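Side-chain contacts in aclacinomycin-N/aclacinomycin-A oxidase (PDB 2IPI), which oxidises the terminal sugar of aclacinomycin N to give aclacinomycin A and then aclacinomycin Y, using a bicovalently bound FAD and molecular oxygen: residues D66-A71 and E181-D186; D70-A75 and Q80-R85; S258-E263 and T331-A336. All coordinates share one frame; numbering follows the deposited sequence.

Overall arrangement
Contacts 1 and 2 lie in the FAD-binding region of the PCMH type and share helix 65-78, with centres about 9 Å apart. Contact 1 packs that helix on strand 177-185 of a five-stranded antiparallel sheet; contact 2 packs it on strand 82-85 of a mixed sheet, which leads to V84 and R85 in the FAD pocket. The helix lies between the two sheets, and V72 touches both: its CG1 is 3.7 Å from V185 CG2, and it also packs on I82. Contact 3 comes later in the chain, across the molecule's centre, about 56 Å from contact 1 between centres. It borders the seven-stranded sheet carrying catalytic Y397 and T427, which binds aclacinomycin Y.

Contact 1 (D66-A71 and E181-D186); sequences DQVVDA and EVVVVD
V183 inserts its two methyl groups toward V68 and V69, joining helix 65-78 to strand 177-185 in a helix-on-sheet layer of the PCMH-type FAD-binding fold. The strand is an inner one of a five-stranded antiparallel sheet, hydrogen-bonded through V183 to I221 on one neighbour and through V184 to R192 on the other. The closest pair of alpha carbons, V69 CA and V183 CA, is 6.5 Å apart, and at this spacing V183 reaches both helix valines directly.

The tight part centres on one methyl. V183 CG2 meets V68 CG1 at 3.9 Å, and the same carbon meets V69 CG2, also at 3.9 Å. V68 CG1 and V69 CG2 stand 6.0 Å from each other, so V183 CG2 fits between them, touching both. The strand valine has CG1 anti to its own backbone N (chi1 171°), which puts CG2 against both helix valines, with CG1 beside V69 CG2 as well. V68 and V183 are both buried; V68 also leans on I221 and V62, and its side chain is about 8 Å from the bound FAD.

V69 is on the side nearer solvent. It is partly exposed, though its CG2 packs as closely as V68 does, and its CB bond points neither straight at the strand nor away from it. V69 also touches A191 of strand 191-197. Next to it the polar D66 rests on K193, and beyond the strand end D186 forms salt bridges with R190 and R192.

Across the two segments the contacts found are all between valine methyl and methine carbons. V69 crosses V183 at about a right angle, and its CG2 reaches the second strand methyl, V183 CG1, at 4.0 Å.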
# COMPACT_ATOMS: atom_id res chain seq x y z
N ASP A 66 -8.98 -17.38 -18.95
CA ASP A 66 -8.81 -18.73 -19.48
C ASP A 66 -7.34 -18.96 -19.80
O ASP A 66 -6.81 -20.06 -19.67
CB ASP A 66 -9.66 -18.99 -20.72
CG ASP A 66 -11.14 -18.72 -20.53
OD1 ASP A 66 -11.66 -18.88 -19.41
OD2 ASP A 66 -11.80 -18.35 -21.52
N GLN A 67 -6.68 -17.87 -20.23
CA GLN A 67 -5.24 -17.98 -20.52
C GLN A 67 -4.51 -18.17 -19.20
O GLN A 67 -3.51 -18.88 -19.07
CB GLN A 67 -4.73 -16.75 -21.28
CG GLN A 67 -5.42 -16.57 -22.63
CD GLN A 67 -4.84 -15.51 -23.53
OE1 GLN A 67 -3.73 -15.03 -23.33
NE2 GLN A 67 -5.63 -15.15 -24.55
N VAL A 68 -5.05 -17.54 -18.15
CA VAL A 68 -4.38 -17.67 -16.85
C VAL A 68 -4.49 -19.13 -16.39
O VAL A 68 -3.51 -19.69 -15.90
CB VAL A 68 -4.92 -16.72 -15.79
CG1 VAL A 68 -4.11 -16.91 -14.51
CG2 VAL A 68 -4.85 -15.26 -16.21
N VAL A 69 -5.68 -19.72 -16.58
CA VAL A 69 -5.84 -21.14 -16.24
C VAL A 69 -4.81 -21.99 -16.94
O VAL A 69 -4.15 -22.85 -16.33
CB VAL A 69 -7.26 -21.65 -16.55
CG1 VAL A 69 -7.33 -23.17 -16.54
CG2 VAL A 69 -8.25 -21.06 -15.55
N ASP A 70 -4.61 -21.78 -18.23
CA ASP A 70 -3.68 -22.54 -19.05
C ASP A 70 -2.26 -22.39 -18.52
O ASP A 70 -1.56 -23.39 -18.35
CB ASP A 70 -3.87 -22.07 -20.48
CG ASP A 70 -2.80 -22.35 -21.49
OD1 ASP A 70 -1.91 -23.16 -21.18
OD2 ASP A 70 -2.86 -21.75 -22.59
N ALA A 71 -1.84 -21.16 -18.28
CA ALA A 71 -0.49 -20.88 -17.82
C ALA A 71 -0.18 -21.58 -16.50
O ALA A 71 0.91 -22.15 -16.41
CB ALA A 71 -0.29 -19.38 -17.65
N GLU A 181 -12.77 -12.06 -9.28
CA GLU A 181 -12.55 -13.20 -10.17
C GLU A 181 -11.12 -13.67 -10.02
O GLU A 181 -10.20 -12.87 -10.18
CB GLU A 181 -12.84 -12.82 -11.63
CG GLU A 181 -14.29 -12.80 -12.01
CD GLU A 181 -14.71 -11.71 -12.98
OE1 GLU A 181 -14.07 -11.37 -13.98
OE2 GLU A 181 -15.80 -11.18 -12.69
N VAL A 182 -10.94 -14.93 -9.67
CA VAL A 182 -9.66 -15.52 -9.28
C VAL A 182 -9.38 -16.82 -10.01
O VAL A 182 -10.31 -17.56 -10.35
CB VAL A 182 -9.62 -15.81 -7.77
CG1 VAL A 182 -8.19 -15.92 -7.27
CG2 VAL A 182 -10.37 -14.73 -6.99
N VAL A 183 -8.11 -17.12 -10.24
CA VAL A 183 -7.75 -18.47 -10.68
C VAL A 183 -7.08 -19.16 -9.48
O VAL A 183 -6.05 -18.71 -8.98
CB VAL A 183 -6.85 -18.49 -11.92
CG1 VAL A 183 -6.33 -19.89 -12.22
CG2 VAL A 183 -7.61 -17.99 -13.15
N VAL A 184 -7.72 -20.23 -9.04
CA VAL A 184 -7.32 -21.08 -7.93
C VAL A 184 -7.00 -22.50 -8.40
O VAL A 184 -7.27 -22.86 -9.55
CB VAL A 184 -8.44 -21.11 -6.89
CG1 VAL A 184 -8.65 -19.71 -6.29
CG2 VAL A 184 -9.75 -21.59 -7.49
N VAL A 185 -6.37 -23.31 -7.54
CA VAL A 185 -5.99 -24.67 -7.91
C VAL A 185 -6.60 -25.65 -6.90
O VAL A 185 -6.54 -25.41 -5.69
CB VAL A 185 -4.47 -24.88 -8.01
CG1 VAL A 185 -4.14 -26.37 -8.18
CG2 VAL A 185 -3.89 -24.07 -9.16
N ASP A 186 -7.18 -26.70 -7.45
CA ASP A 186 -7.85 -27.82 -6.86
C ASP A 186 -6.97 -28.66 -5.94
O ASP A 186 -5.78 -28.68 -6.18
CB ASP A 186 -8.32 -28.78 -7.98
CG ASP A 186 -9.84 -28.75 -8.02
OD1 ASP A 186 -10.42 -28.33 -7.00
OD2 ASP A 186 -10.40 -29.14 -9.06

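Contact 2 (D70-A75 and Q80-R85). With FAD (flavin-adenine dinucleotide), chain F.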
# COMPACT_ATOMS: atom_id res chain seq x y z
N ASP A 70 -4.61 -21.78 -18.23
CA ASP A 70 -3.68 -22.54 -19.05
C ASP A 70 -2.26 -22.39 -18.52
O ASP A 70 -1.56 -23.39 -18.35
CB ASP A 70 -3.87 -22.07 -20.48
CG ASP A 70 -2.80 -22.35 -21.49
OD1 ASP A 70 -1.91 -23.16 -21.18
OD2 ASP A 70 -2.86 -21.75 -22.59
N ALA A 71 -1.84 -21.16 -18.28
CA ALA A 71 -0.49 -20.88 -17.82
C ALA A 71 -0.18 -21.58 -16.50
O ALA A 71 0.91 -22.15 -16.41
CB ALA A 71 -0.29 -19.38 -17.65
N VAL A 72 -1.10 -21.50 -15.56
CA VAL A 72 -0.95 -22.21 -14.29
C VAL A 72 -0.79 -23.71 -14.49
O VAL A 72 0.07 -24.43 -13.95
CB VAL A 72 -2.16 -21.98 -13.38
CG1 VAL A 72 -1.97 -22.73 -12.06
CG2 VAL A 72 -2.40 -20.50 -13.09
N ASN A 73 -1.68 -24.25 -15.33
CA ASN A 73 -1.61 -25.70 -15.56
C ASN A 73 -0.28 -26.05 -16.20
O ASN A 73 0.33 -27.08 -15.86
CB ASN A 73 -2.79 -26.19 -16.39
CG ASN A 73 -4.11 -26.14 -15.64
OD1 ASN A 73 -4.20 -26.40 -14.43
ND2 ASN A 73 -5.16 -25.80 -16.38
N GLN A 74 0.23 -25.23 -17.12
CA GLN A 74 1.51 -25.56 -17.76
C GLN A 74 2.68 -25.48 -16.80
O GLN A 74 3.64 -26.26 -16.84
CB GLN A 74 1.71 -24.64 -18.96
CG GLN A 74 0.79 -24.96 -20.13
CD GLN A 74 1.23 -24.27 -21.41
OE1 GLN A 74 2.44 -24.14 -21.69
NE2 GLN A 74 0.27 -23.82 -22.22
N ALA A 75 2.67 -24.52 -15.87
CA ALA A 75 3.78 -24.44 -14.92
C ALA A 75 3.73 -25.56 -13.89
O ALA A 75 4.76 -26.09 -13.43
CB ALA A 75 3.80 -23.10 -14.20
N GLN A 80 7.28 -25.67 -12.18
CA GLN A 80 7.81 -24.32 -12.12
C GLN A 80 7.13 -23.55 -11.01
O GLN A 80 5.90 -23.41 -11.04
CB GLN A 80 7.60 -23.71 -13.50
CG GLN A 80 8.63 -24.27 -14.50
CD GLN A 80 8.25 -23.96 -15.93
OE1 GLN A 80 7.15 -23.45 -16.18
NE2 GLN A 80 9.15 -24.27 -16.85
N ARG A 81 7.90 -23.08 -10.03
CA ARG A 81 7.29 -22.32 -8.94
C ARG A 81 6.75 -20.99 -9.47
O ARG A 81 7.50 -20.25 -10.10
CB ARG A 81 8.27 -22.03 -7.80
CG ARG A 81 7.68 -21.06 -6.78
CD ARG A 81 8.78 -20.37 -5.99
NE ARG A 81 8.34 -19.76 -4.74
CZ ARG A 81 9.14 -19.56 -3.69
NH1 ARG A 81 10.41 -19.92 -3.74
NH2 ARG A 81 8.68 -19.00 -2.59
N ILE A 82 5.47 -20.74 -9.22
CA ILE A 82 4.78 -19.64 -9.90
C ILE A 82 4.86 -18.30 -9.18
O ILE A 82 4.82 -18.31 -7.94
CB ILE A 82 3.29 -20.04 -10.07
CG1 ILE A 82 3.08 -21.15 -11.10
CG2 ILE A 82 2.42 -18.86 -10.42
CD1 ILE A 82 1.68 -21.73 -11.08
N ALA A 83 4.90 -17.19 -9.93
CA ALA A 83 4.75 -15.88 -9.32
C ALA A 83 3.95 -14.96 -10.27
O ALA A 83 4.15 -15.14 -11.46
CB ALA A 83 6.08 -15.24 -8.98
N VAL A 84 3.12 -14.09 -9.70
CA VAL A 84 2.38 -13.15 -10.54
C VAL A 84 2.90 -11.72 -10.40
O VAL A 84 3.09 -11.25 -9.28
CB VAL A 84 0.88 -13.09 -10.21
CG1 VAL A 84 0.13 -12.45 -11.38
CG2 VAL A 84 0.37 -14.46 -9.86
N ARG A 85 3.08 -11.11 -11.56
CA ARG A 85 3.40 -9.69 -11.62
C ARG A 85 2.24 -8.95 -12.27
O ARG A 85 1.82 -9.34 -13.36
CB ARG A 85 4.70 -9.49 -12.39
CG ARG A 85 4.90 -8.09 -12.95
CD ARG A 85 6.36 -7.77 -13.27
NE ARG A 85 7.19 -7.81 -12.09
CZ ARG A 85 8.37 -8.35 -11.88
NH1 ARG A 85 9.04 -9.00 -12.83
NH2 ARG A 85 8.91 -8.24 -10.68
PA FAD F . 3.49 -6.56 -7.90
O1A FAD F . 4.86 -6.74 -7.63
O2A FAD F . 3.14 -7.01 -9.25
O5B FAD F . 2.60 -7.29 -6.83
C5B FAD F . 2.80 -7.16 -5.48
C4B FAD F . 2.28 -8.40 -4.75
O4B FAD F . 1.01 -8.71 -5.24
C3B FAD F . 3.14 -9.64 -5.06
O3B FAD F . 3.06 -10.55 -4.02
C2B FAD F . 2.46 -10.23 -6.28
O2B FAD F . 2.69 -11.60 -6.49
C1B FAD F . 1.02 -9.90 -5.95
N9A FAD F . 0.13 -9.89 -7.13
C8A FAD F . 0.30 -9.20 -8.26
N7A FAD F . -0.71 -9.42 -9.09
C5A FAD F . -1.53 -10.29 -8.50
C6A FAD F . -2.73 -10.87 -8.88
N6A FAD F . -3.25 -10.52 -9.99
N1A FAD F . -3.35 -11.70 -8.05
C2A FAD F . -2.82 -11.93 -6.88
N3A FAD F . -1.68 -11.39 -6.47
C4A FAD F . -1.03 -10.59 -7.26
N1 FAD F . 0.46 1.37 -1.22
C2 FAD F . -0.58 2.00 -0.58
O2 FAD F . -1.35 1.45 0.09
N3 FAD F . -0.72 3.35 -0.75
C4 FAD F . 0.15 4.08 -1.54
O4 FAD F . -0.08 5.25 -1.72
C4X FAD F . 1.19 3.43 -2.20
N5 FAD F . 2.09 4.11 -2.97
C5X FAD F . 3.06 3.47 -3.66
C6 FAD F . 3.91 4.17 -4.51
C7 FAD F . 4.92 3.51 -5.16
C7M FAD F . 5.72 4.31 -6.14
C8 FAD F . 5.05 2.12 -5.05
C8M FAD F . 5.96 1.39 -6.01
C9 FAD F . 4.18 1.46 -4.22
C9A FAD F . 3.21 2.10 -3.49
N10 FAD F . 2.36 1.40 -2.64
C10 FAD F . 1.33 2.06 -2.03
C1' FAD F . 2.79 0.13 -1.99
C2' FAD F . 2.45 -1.16 -2.75
O2' FAD F . 3.48 -1.83 -3.39
C3' FAD F . 1.30 -1.02 -3.71
O3' FAD F . 0.15 -0.53 -3.09
C4' FAD F . 1.20 -2.42 -4.39
O4' FAD F . 1.74 -3.46 -3.68
C5' FAD F . 1.74 -2.60 -5.79
O5' FAD F . 1.34 -3.83 -6.31
P FAD F . 1.85 -4.17 -7.74
O1P FAD F . 0.86 -4.86 -8.48
O2P FAD F . 2.27 -2.98 -8.34
O3P FAD F . 3.18 -5.03 -7.60
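A75 and I82 meet inside a beta-alpha-beta crossover: strand 58-61 leads into helix 65-78, which returns to the parallel strand 82-85, with strand 102-105 lying between the two in the mixed sheet.

One backbone hydrogen bond spans the segments. Q80 N donates to A75 O at 2.8 Å, with an N-H...O angle of 154°. Because the acceptor lies five residues before the donor, this bond ties the last part of the helix to the start of the returning chain.

Apolar packing forms the second group. A75 CB rests against I82 CG1 at 3.7 Å, and I82 CD1 extends further to V72 CG1 at 3.9 Å, the side chains of V72 and I82 crossing at about a right angle. With its CG1 placed opposite the carbonyl carbon (chi1 -70°), I82 sends the long branch along the helix surface, bridging residues one turn apart. All three are buried, and I82 and A75 continue the packing onto I104 and A102 of the adjacent strand.

The Q80 side chain adds a van der Waals contact at the polar end of the seam. A weak hydrogen bond from its NE2 to D57 holds the amide beside A75, with Q80 OE1 3.7 Å from A75 CA.

Contacts to the cofactor make up the last group, at the far end of the strand. V84 CG1 lies 3.9 Å from N7A of the FAD adenine, and R85, whose guanidinium group pairs with D96, brings its CA near the pyrophosphate. The ribose hydroxyl FAD O2B donates to V84 O at 2.8 Å.

Contact 3 (S258-E263 and T331-A336); sequences SALTEE and TGVEPA
V333 leans over the chain at A259 and L260, and these three residues account for nearly all of the roughly 118 Å² buried between 258-263 and 331-336. V333 contributes the largest share, its CB bond aimed at the other segment. The alpha carbons V333 CA and A259 CA are 6.7 Å apart, and neither segment forms a ladder with the other; the contact joins two connecting loops.

For V333 the working branch is CG1. It lies 3.1 Å from A259 O, a short separation for a methyl carbon and a carbonyl oxygen. The same side chain has a chi1 of -9°, which places CG1 almost eclipsed with the backbone N. Both observations point to a strained or imperfectly defined methyl position, so the closeness of this pair is doubtful.

A259 is the second residue by buried area. Its side chain points toward V333 yet stops at 4.5 Å between A259 CB and V333 CB, a loose approach at the exposed edge of the interface.

L260 provides the buried side. CG is turned opposite the carbonyl carbon (chi1 -80°), and the end of the chain swings closer than its start. CD2 comes to 4.2 Å from V333 CG1, a value that depends on the doubtful methyl and is only approximate, as is the near right angle between the two side chains. L260 and V333 also both touch W255 of strand 248-256.

Around this seam, 258-263 leaves strand 248-256 and enters helix 262-278, while 331-336 runs from helix 316-327 into strand 336-342. T331 packs on A264 and I268 of the first helix, and L260 O makes a weak hydrogen bond to Y381 of helix 374-385. A336 is backbone hydrogen-bonded to T254, where strand 336-342 runs antiparallel beside strand 248-256 at the edge of the seven-stranded sheet.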
# COMPACT_ATOMS: atom_id res chain seq x y z
N SER A 258 18.99 23.61 8.68
CA SER A 258 19.97 24.42 9.41
C SER A 258 19.30 25.20 10.53
O SER A 258 19.91 25.51 11.56
CB SER A 258 20.71 25.35 8.45
OG SER A 258 19.83 26.31 7.90
N ALA A 259 18.01 25.54 10.36
CA ALA A 259 17.35 26.32 11.40
C ALA A 259 16.59 25.42 12.36
O ALA A 259 15.89 25.84 13.27
CB ALA A 259 16.43 27.36 10.80
N LEU A 260 16.73 24.11 12.11
CA LEU A 260 16.04 23.14 12.95
C LEU A 260 16.92 22.71 14.12
O LEU A 260 18.10 22.42 13.93
CB LEU A 260 15.60 21.92 12.13
CG LEU A 260 14.31 22.17 11.33
CD1 LEU A 260 14.03 20.99 10.41
CD2 LEU A 260 13.16 22.45 12.28
N THR A 261 16.30 22.70 15.28
CA THR A 261 16.93 22.28 16.53
C THR A 261 16.27 21.00 17.00
O THR A 261 15.14 20.71 16.57
CB THR A 261 16.81 23.35 17.64
OG1 THR A 261 16.59 24.66 17.08
CG2 THR A 261 18.13 23.42 18.41
N GLU A 262 16.94 20.24 17.86
CA GLU A 262 16.28 19.04 18.38
C GLU A 262 14.97 19.43 19.05
O GLU A 262 13.93 18.80 18.85
CB GLU A 262 17.20 18.28 19.35
CG GLU A 262 16.74 16.83 19.49
CD GLU A 262 17.02 16.25 20.86
OE1 GLU A 262 16.12 15.58 21.40
OE2 GLU A 262 18.14 16.47 21.36
N GLU A 263 15.06 20.51 19.84
CA GLU A 263 13.86 20.98 20.51
C GLU A 263 12.74 21.39 19.55
O GLU A 263 11.59 21.00 19.77
CB GLU A 263 14.14 22.18 21.44
CG GLU A 263 15.54 22.73 21.46
CD GLU A 263 16.07 23.05 22.85
OE1 GLU A 263 15.44 23.88 23.54
OE2 GLU A 263 17.11 22.47 23.25
N THR A 331 6.98 26.07 18.10
CA THR A 331 8.23 25.93 17.37
C THR A 331 9.06 27.20 17.42
O THR A 331 8.59 28.29 17.75
CB THR A 331 7.91 25.53 15.91
OG1 THR A 331 7.13 24.32 16.00
CG2 THR A 331 9.13 25.19 15.08
N GLY A 332 10.34 27.06 17.09
CA GLY A 332 11.20 28.23 17.07
C GLY A 332 11.41 28.72 15.65
O GLY A 332 11.97 29.80 15.48
N VAL A 333 10.98 27.94 14.65
CA VAL A 333 11.27 28.36 13.28
C VAL A 333 10.00 28.49 12.45
O VAL A 333 9.02 27.76 12.62
CB VAL A 333 12.26 27.42 12.57
CG1 VAL A 333 12.84 26.42 13.56
CG2 VAL A 333 11.59 26.72 11.40
N GLU A 334 10.02 29.45 11.52
CA GLU A 334 8.84 29.68 10.69
C GLU A 334 9.01 29.14 9.27
O GLU A 334 9.98 29.44 8.59
CB GLU A 334 8.49 31.17 10.64
CG GLU A 334 7.65 31.53 9.43
CD GLU A 334 6.17 31.73 9.72
OE1 GLU A 334 5.56 32.59 9.06
OE2 GLU A 334 5.66 31.02 10.62
N PRO A 335 8.06 28.30 8.87
CA PRO A 335 8.19 27.56 7.62
C PRO A 335 7.85 28.40 6.39
O PRO A 335 7.25 29.46 6.52
CB PRO A 335 7.12 26.46 7.76
CG PRO A 335 6.08 27.10 8.62
CD PRO A 335 6.82 27.98 9.59
N ALA A 336 8.24 27.86 5.23
CA ALA A 336 7.76 28.33 3.95
C ALA A 336 6.45 27.62 3.59
O ALA A 336 6.17 26.51 4.03
CB ALA A 336 8.80 28.13 2.86